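Local coordinates for Thiol:disulfide interchange protein DsbA (Neisseria meningitidis serogroup B, PDB 2ZNM) that probably acts as a periplasmic thiol:disulfide oxidoreductase of the DsbA type, exchanging disulfides through a redox-active pair of cysteines, at residues A90-K93 with A94-Q98. Sequence-based numbering, arbitrary orientation.
Sequences AVFK and AVYEQ
Phe92 and Tyr96, one turn apart near the C-terminal end of helix 84-97, lie side by side and point the same way. Phe92 CB sits over a face of the tyrosine ring, 4.2 Å from its centroid, in a CH-pi contact. The two rings meet obliquely, planes at 57°, with Phe92 CD1 3.3 Å from Tyr96 OH. In Tyr96, CG stands anti to the carbonyl carbon (chi1 -63°), which turns the ring back along the helix, with one face against Phe92 O and CB. Val91 CG1 and Val95 CG2, also one turn apart, approach no closer than 4.5 Å.

The backbone bonds are those of a regular alpha-helix, i+4 to i. Tyr96 N to Phe92 O is short, 2.8 Å, and fairly straight at 160°; Glu97 N gives a more bent bond to Lys93 O.

Among the charged side chains, Lys93 and Glu97 also run alongside each other, but Lys93 NZ stays 4.6 Å from Glu97 OE2, so the opposite charges are not in contact and any attraction is probably modest.

Tyr96 OH hydrogen-bonds to Cys34 O and His36 N, tying this helical-domain turn to the segment holding Cys34 and Cys37, the predicted redox-active pair of the thioredoxin fold, not disulfide-linked in this model. Phe92 meets Tyr32 edge-to-face, while Val91 and Ala94 pack on Trp111 of helix 105-113 and Val95 reaches Leu71 of helix 69-81.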
loop_
_atom_site.group_PDB
_atom_site.type_symbol
_atom_site.label_atom_id
_atom_site.label_comp_id
_atom_site.label_asym_id
_atom_site.label_seq_id
_atom_site.Cartn_x
_atom_site.Cartn_y
_atom_site.Cartn_z
ATOM N N ALA A 90 7.155 5.988 12.183
ATOM C CA ALA A 90 8.606 6.225 12.154
ATOM C C ALA A 90 9.240 6.045 10.759
ATOM O O ALA A 90 10.247 6.668 10.461
ATOM C CB ALA A 90 9.312 5.330 13.181
ATOM N N VAL A 91 8.657 5.204 9.908
ATOM C CA VAL A 91 9.163 5.040 8.544
ATOM C C VAL A 91 8.803 6.257 7.666
ATOM O O VAL A 91 9.676 6.839 7.009
ATOM C CB VAL A 91 8.697 3.716 7.882
ATOM C CG1 VAL A 91 9.229 3.612 6.456
ATOM C CG2 VAL A 91 9.145 2.508 8.702
ATOM N N PHE A 92 7.532 6.649 7.651
ATOM C CA PHE A 92 7.156 7.891 6.976
ATOM C C PHE A 92 8.072 9.051 7.370
ATOM O O PHE A 92 8.565 9.780 6.505
ATOM C CB PHE A 92 5.700 8.262 7.284
ATOM C CG PHE A 92 4.695 7.494 6.481
ATOM C CD1 PHE A 92 4.390 7.879 5.179
ATOM C CD2 PHE A 92 4.038 6.404 7.029
ATOM C CE1 PHE A 92 3.457 7.183 4.433
ATOM C CE2 PHE A 92 3.112 5.692 6.287
ATOM C CZ PHE A 92 2.820 6.082 4.986
ATOM N N LYS A 93 8.303 9.209 8.675
ATOM C CA LYS A 93 8.999 10.372 9.214
ATOM C C LYS A 93 10.449 10.405 8.756
ATOM O O LYS A 93 11.003 11.474 8.517
ATOM C CB LYS A 93 8.929 10.371 10.741
ATOM C CG LYS A 93 9.652 11.548 11.409
ATOM C CD LYS A 93 9.388 11.613 12.899
ATOM C CE LYS A 93 10.573 12.174 13.637
ATOM N NZ LYS A 93 10.177 12.590 15.031
ATOM N N ALA A 94 11.058 9.229 8.662
ATOM C CA ALA A 94 12.442 9.093 8.244
ATOM C C ALA A 94 12.547 9.441 6.749
ATOM O O ALA A 94 13.454 10.142 6.332
ATOM C CB ALA A 94 12.921 7.675 8.519
ATOM N N VAL A 95 11.594 8.951 5.962
ATOM C CA VAL A 95 11.512 9.266 4.545
ATOM C C VAL A 95 11.266 10.782 4.343
ATOM O O VAL A 95 11.938 11.404 3.509
ATOM C CB VAL A 95 10.477 8.345 3.828
ATOM C CG1 VAL A 95 10.298 8.727 2.366
ATOM C CG2 VAL A 95 10.917 6.876 3.914
ATOM N N TYR A 96 10.370 11.375 5.149
ATOM C CA TYR A 96 10.087 12.829 5.109
ATOM C C TYR A 96 11.293 13.707 5.404
ATOM O O TYR A 96 11.471 14.747 4.784
ATOM C CB TYR A 96 9.006 13.246 6.111
ATOM C CG TYR A 96 7.615 12.669 5.928
ATOM C CD1 TYR A 96 7.264 11.920 4.798
ATOM C CD2 TYR A 96 6.629 12.901 6.892
ATOM C CE1 TYR A 96 5.974 11.396 4.659
ATOM C CE2 TYR A 96 5.347 12.385 6.748
ATOM C CZ TYR A 96 5.029 11.635 5.639
ATOM O OH TYR A 96 3.756 11.129 5.518
ATOM N N GLU A 97 12.096 13.320 6.382
ATOM C CA GLU A 97 13.206 14.169 6.824
ATOM C C GLU A 97 14.388 14.171 5.851
ATOM O O GLU A 97 15.138 15.144 5.777
ATOM C CB GLU A 97 13.640 13.763 8.235
ATOM C CG GLU A 97 12.522 13.930 9.282
ATOM C CD GLU A 97 13.034 13.904 10.704
ATOM O OE1 GLU A 97 13.998 13.154 10.968
ATOM O OE2 GLU A 97 12.478 14.640 11.557
ATOM N N GLN A 98 14.530 13.066 5.111
ATOM C CA GLN A 98 15.580 12.880 4.087
ATOM C C GLN A 98 17.029 12.961 4.606
ATOM O O GLN A 98 17.961 13.163 3.815
ATOM C CB GLN A 98 15.390 13.849 2.910
ATOM C CG GLN A 98 14.140 13.633 2.095
ATOM C CD GLN A 98 14.151 14.431 0.793
ATOM O OE1 GLN A 98 13.852 15.631 0.775
ATOM N NE2 GLN A 98 14.497 13.761 -0.305
#